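Long-range contact in 3-oxoacyl-(acyl-carrier protein) synthase II (Thermus thermophilus, PDB 1J3N), which probably elongates fatty acids by condensing an acyl chain with a malonyl unit carried on acyl-carrier protein, releasing carbon dioxide: residues A[291-303]-A[319-333]. Numbering follows the deposited sequence.
Sequences APEQVGYINAHGT and VFGDHAKRLMVSSTK
K333 and H301 meet at the buried end of this contact, where K333 NZ donates to H301 O, on a lone pair in the carbonyl plane, at 3.0 Å. A long, flexible lysine suits the place: its methylenes run alongside T303 CG2, the bend at chi4 (65°) turns NZ back to the carbonyl, and NZ also has a salt bridge to E347. The H301 and K333 side chains cross obliquely, and H301 meets the H338 ring at about a right angle, consistent with the paired histidines and lysine beside the cysteine of condensing-enzyme active sites. Next to them the short hydroxyl of S331 suits a nearby carbonyl: OG donates to G302 O, on an in-plane lone pair, at 2.8 Å. Between this end and the surface run strands 297-299 and 328-330, parallel and 15° apart, the two strands of a beta-alpha-beta crossover through helix 306-324 in the C-terminal half of the thiolase fold. I298 N donates to M328 O at 3.0 Å, whereas the return bond from S330 N to I298 O is weak. On one face Y297 is long enough for its hydroxyl to donate to S330 OG at 2.7 Å, tying ring edge to strand; on the other, the extended CG1-CD1 arm of I298 (chi2 -176°) brings CD1 to F320 CE2 at 3.6 Å and against L327 CD1. Packing stays tight where P292 CB meets F320 CD1 and where buried H323 offers a flat face to E293 CA, 3.5 Å from the ring centroid, and an in-plane N-H, NE2 donating to V295 O at 2.7 Å. Outside this, the E293 side chain is exposed, its CB no nearer than 4.0 Å to H323 ND1.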
loop_
_atom_site.group_PDB
_atom_site.type_symbol
_atom_site.label_atom_id
_atom_site.label_comp_id
_atom_site.label_asym_id
_atom_site.label_seq_id
_atom_site.Cartn_x
_atom_site.Cartn_y
_atom_site.Cartn_z
ATOM N N ALA A 291 7.902 24.356 16.093
ATOM C CA ALA A 291 8.187 25.419 15.143
ATOM C C ALA A 291 9.450 25.123 14.338
ATOM O O ALA A 291 10.355 24.425 14.800
ATOM C CB ALA A 291 8.328 26.751 15.886
ATOM N N PRO A 292 9.527 25.657 13.114
ATOM C CA PRO A 292 10.689 25.442 12.250
ATOM C C PRO A 292 12.045 25.575 12.955
ATOM O O PRO A 292 12.972 24.810 12.677
ATOM C CB PRO A 292 10.491 26.489 11.158
ATOM C CG PRO A 292 8.999 26.550 11.035
ATOM C CD PRO A 292 8.559 26.567 12.474
ATOM N N GLU A 293 12.158 26.536 13.869
ATOM C CA GLU A 293 13.414 26.769 14.586
ATOM C C GLU A 293 13.773 25.727 15.635
ATOM O O GLU A 293 14.870 25.749 16.181
ATOM C CB GLU A 293 13.408 28.156 15.241
ATOM C CG GLU A 293 12.042 28.637 15.690
ATOM C CD GLU A 293 11.224 29.195 14.539
ATOM O OE1 GLU A 293 10.125 28.662 14.272
ATOM O OE2 GLU A 293 11.680 30.170 13.900
ATOM N N GLN A 294 12.856 24.813 15.920
ATOM C CA GLN A 294 13.116 23.775 16.908
ATOM C C GLN A 294 13.800 22.565 16.281
ATOM O O GLN A 294 14.216 21.644 16.983
ATOM C CB GLN A 294 11.809 23.348 17.569
ATOM C CG GLN A 294 11.238 24.379 18.533
ATOM C CD GLN A 294 9.935 23.925 19.141
ATOM O OE1 GLN A 294 8.870 24.081 18.546
ATOM N NE2 GLN A 294 10.011 23.343 20.328
ATOM N N VAL A 295 13.910 22.570 14.958
ATOM C CA VAL A 295 14.546 21.471 14.242
ATOM C C VAL A 295 16.019 21.786 14.025
ATOM O O VAL A 295 16.365 22.893 13.617
ATOM C CB VAL A 295 13.871 21.232 12.862
ATOM C CG1 VAL A 295 14.643 20.179 12.067
ATOM C CG2 VAL A 295 12.436 20.784 13.068
ATOM N N GLY A 296 16.877 20.811 14.312
ATOM C CA GLY A 296 18.306 20.996 14.133
ATOM C C GLY A 296 18.917 20.081 13.084
ATOM O O GLY A 296 20.054 20.291 12.660
ATOM N N TYR A 297 18.168 19.067 12.661
ATOM C CA TYR A 297 18.646 18.126 11.648
ATOM C C TYR A 297 17.558 17.665 10.677
ATOM O O TYR A 297 16.409 17.472 11.070
ATOM C CB TYR A 297 19.249 16.883 12.317
ATOM C CG TYR A 297 19.674 15.812 11.335
ATOM C CD1 TYR A 297 20.557 16.109 10.297
ATOM C CD2 TYR A 297 19.216 14.493 11.456
ATOM C CE1 TYR A 297 20.981 15.132 9.407
ATOM C CE2 TYR A 297 19.636 13.500 10.561
ATOM C CZ TYR A 297 20.522 13.832 9.543
ATOM O OH TYR A 297 20.989 12.872 8.670
ATOM N N ILE A 298 17.937 17.497 9.410
ATOM C CA ILE A 298 17.025 17.019 8.382
ATOM C C ILE A 298 17.696 15.939 7.560
ATOM O O ILE A 298 18.686 16.204 6.872
ATOM C CB ILE A 298 16.597 18.123 7.391
ATOM C CG1 ILE A 298 15.847 19.243 8.116
ATOM C CG2 ILE A 298 15.700 17.521 6.319
ATOM C CD1 ILE A 298 15.310 20.324 7.177
ATOM N N ASN A 299 17.185 14.716 7.638
ATOM C CA ASN A 299 17.755 13.652 6.826
ATOM C C ASN A 299 17.053 13.829 5.500
ATOM O O ASN A 299 15.910 13.416 5.329
ATOM C CB ASN A 299 17.463 12.264 7.404
ATOM C CG ASN A 299 18.119 11.159 6.597
ATOM O OD1 ASN A 299 17.597 10.724 5.566
ATOM N ND2 ASN A 299 19.286 10.717 7.047
ATOM N N ALA A 300 17.745 14.482 4.573
ATOM C CA ALA A 300 17.197 14.772 3.262
ATOM C C ALA A 300 16.904 13.550 2.417
ATOM O O ALA A 300 17.396 12.454 2.677
ATOM C CB ALA A 300 18.139 15.690 2.507
ATOM N N HIS A 301 16.085 13.769 1.394
ATOM C CA HIS A 301 15.734 12.737 0.445
ATOM C C HIS A 301 16.949 12.656 -0.478
ATOM O O HIS A 301 17.434 11.566 -0.800
ATOM C CB HIS A 301 14.487 13.155 -0.334
ATOM C CG HIS A 301 14.048 12.148 -1.349
ATOM N ND1 HIS A 301 13.837 10.823 -1.036
ATOM C CD2 HIS A 301 13.788 12.269 -2.672
ATOM C CE1 HIS A 301 13.469 10.170 -2.124
ATOM N NE2 HIS A 301 13.432 11.025 -3.131
ATOM N N GLY A 302 17.439 13.834 -0.864
ATOM C CA GLY A 302 18.601 13.970 -1.730
ATOM C C GLY A 302 19.080 12.709 -2.419
ATOM O O GLY A 302 19.968 12.020 -1.916
ATOM N N THR A 303 18.509 12.420 -3.582
ATOM C CA THR A 303 18.870 11.220 -4.330
ATOM C C THR A 303 20.012 11.454 -5.310
ATOM O O THR A 303 20.483 10.516 -5.955
ATOM C CB THR A 303 17.664 10.683 -5.102
ATOM O OG1 THR A 303 17.327 11.595 -6.157
ATOM C CG2 THR A 303 16.461 10.534 -4.160
ATOM N N VAL A 319 10.364 26.666 4.095
ATOM C CA VAL A 319 9.738 26.327 5.369
ATOM C C VAL A 319 10.519 26.809 6.588
ATOM O O VAL A 319 9.935 27.151 7.610
ATOM C CB VAL A 319 9.552 24.795 5.510
ATOM C CG1 VAL A 319 8.863 24.472 6.824
ATOM C CG2 VAL A 319 8.747 24.259 4.343
ATOM N N PHE A 320 11.842 26.843 6.482
ATOM C CA PHE A 320 12.664 27.250 7.616
ATOM C C PHE A 320 13.251 28.663 7.548
ATOM O O PHE A 320 13.880 29.117 8.500
ATOM C CB PHE A 320 13.767 26.211 7.827
ATOM C CG PHE A 320 13.241 24.855 8.234
ATOM C CD1 PHE A 320 12.935 24.581 9.565
ATOM C CD2 PHE A 320 13.033 23.860 7.285
ATOM C CE1 PHE A 320 12.432 23.338 9.944
ATOM C CE2 PHE A 320 12.528 22.616 7.654
ATOM C CZ PHE A 320 12.228 22.355 8.990
ATOM N N GLY A 321 13.034 29.349 6.431
ATOM C CA GLY A 321 13.531 30.710 6.279
ATOM C C GLY A 321 14.881 31.017 6.907
ATOM O O GLY A 321 15.884 30.388 6.576
ATOM N N ASP A 322 14.903 31.991 7.813
ATOM C CA ASP A 322 16.132 32.403 8.486
ATOM C C ASP A 322 16.818 31.254 9.207
ATOM O O ASP A 322 18.030 31.291 9.441
ATOM C CB ASP A 322 15.845 33.505 9.516
ATOM C CG ASP A 322 15.217 34.742 8.901
ATOM O OD1 ASP A 322 15.783 35.279 7.923
ATOM O OD2 ASP A 322 14.160 35.186 9.409
ATOM N N HIS A 323 16.046 30.234 9.562
ATOM C CA HIS A 323 16.591 29.092 10.285
ATOM C C HIS A 323 17.313 28.064 9.418
ATOM O O HIS A 323 18.184 27.338 9.902
ATOM C CB HIS A 323 15.484 28.389 11.063
ATOM C CG HIS A 323 15.989 27.328 11.985
ATOM N ND1 HIS A 323 16.722 27.615 13.116
ATOM C CD2 HIS A 323 15.898 25.977 11.927
ATOM C CE1 HIS A 323 17.062 26.488 13.716
ATOM N NE2 HIS A 323 16.575 25.479 13.014
ATOM N N ALA A 324 16.947 28.007 8.143
ATOM C CA ALA A 324 17.541 27.064 7.211
ATOM C C ALA A 324 19.061 27.085 7.277
ATOM O O ALA A 324 19.713 26.042 7.195
ATOM C CB ALA A 324 17.070 27.379 5.790
ATOM N N LYS A 325 19.618 28.282 7.434
ATOM C CA LYS A 325 21.059 28.470 7.497
ATOM C C LYS A 325 21.683 27.876 8.761
ATOM O O LYS A 325 22.901 27.680 8.828
ATOM C CB LYS A 325 21.382 29.970 7.395
ATOM C CG LYS A 325 20.870 30.618 6.104
ATOM C CD LYS A 325 21.109 32.128 6.057
ATOM C CE LYS A 325 20.286 32.860 7.109
ATOM N NZ LYS A 325 20.409 34.341 6.997
ATOM N N ARG A 326 20.854 27.578 9.754
ATOM C CA ARG A 326 21.352 27.020 11.007
ATOM C C ARG A 326 21.108 25.511 11.083
ATOM O O ARG A 326 21.512 24.850 12.040
ATOM C CB ARG A 326 20.679 27.722 12.191
ATOM C CG ARG A 326 21.521 27.741 13.459
ATOM C CD ARG A 326 21.107 28.881 14.388
ATOM N NE ARG A 326 19.748 28.718 14.895
ATOM C CZ ARG A 326 19.152 29.566 15.728
ATOM N NH1 ARG A 326 19.794 30.648 16.151
ATOM N NH2 ARG A 326 17.917 29.328 16.145
ATOM N N LEU A 327 20.451 24.975 10.061
ATOM C CA LEU A 327 20.145 23.551 10.006
ATOM C C LEU A 327 21.342 22.739 9.556
ATOM O O LEU A 327 22.288 23.270 8.985
ATOM C CB LEU A 327 19.016 23.283 9.005
ATOM C CG LEU A 327 17.565 23.681 9.252
ATOM C CD1 LEU A 327 16.805 23.567 7.940
ATOM C CD2 LEU A 327 16.950 22.791 10.319
ATOM N N MET A 328 21.287 21.443 9.824
ATOM C CA MET A 328 22.320 20.519 9.382
ATOM C C MET A 328 21.532 19.538 8.535
ATOM O O MET A 328 20.516 19.005 8.985
ATOM C CB MET A 328 22.973 19.783 10.556
ATOM C CG MET A 328 23.972 20.616 11.338
ATOM S SD MET A 328 24.819 19.639 12.590
ATOM C CE MET A 328 23.521 19.555 13.852
ATOM N N VAL A 329 21.980 19.318 7.306
ATOM C CA VAL A 329 21.283 18.414 6.409
ATOM C C VAL A 329 22.270 17.411 5.831
ATOM O O VAL A 329 23.355 17.788 5.387
ATOM C CB VAL A 329 20.618 19.199 5.236
ATOM C CG1 VAL A 329 19.704 18.281 4.433
ATOM C CG2 VAL A 329 19.833 20.392 5.775
ATOM N N SER A 330 21.919 16.131 5.859
ATOM C CA SER A 330 22.809 15.130 5.279
ATOM C C SER A 330 21.991 14.063 4.564
ATOM O O SER A 330 20.849 13.778 4.936
ATOM C CB SER A 330 23.718 14.499 6.349
ATOM O OG SER A 330 23.081 13.456 7.061
ATOM N N SER A 331 22.571 13.496 3.515
ATOM C CA SER A 331 21.889 12.468 2.753
ATOM C C SER A 331 22.549 11.117 2.932
ATOM O O SER A 331 23.713 10.927 2.570
ATOM C CB SER A 331 21.868 12.823 1.266
ATOM O OG SER A 331 21.302 11.765 0.509
ATOM N N THR A 332 21.787 10.183 3.491
ATOM C CA THR A 332 22.261 8.826 3.712
ATOM C C THR A 332 22.554 8.206 2.340
ATOM O O THR A 332 23.498 7.425 2.179
ATOM C CB THR A 332 21.174 7.979 4.419
ATOM O OG1 THR A 332 20.813 8.605 5.657
ATOM C CG2 THR A 332 21.679 6.557 4.691
ATOM N N LYS A 333 21.748 8.587 1.351
ATOM C CA LYS A 333 21.881 8.061 -0.004
ATOM C C LYS A 333 23.260 8.255 -0.618
ATOM O O LYS A 333 23.599 7.616 -1.614
ATOM C CB LYS A 333 20.816 8.677 -0.911
ATOM C CG LYS A 333 19.388 8.316 -0.511
ATOM C CD LYS A 333 18.390 8.663 -1.618
ATOM C CE LYS A 333 16.978 8.176 -1.279
ATOM N NZ LYS A 333 16.394 8.857 -0.088
HETATM O O HOH W 1 18.911 10.307 3.318
#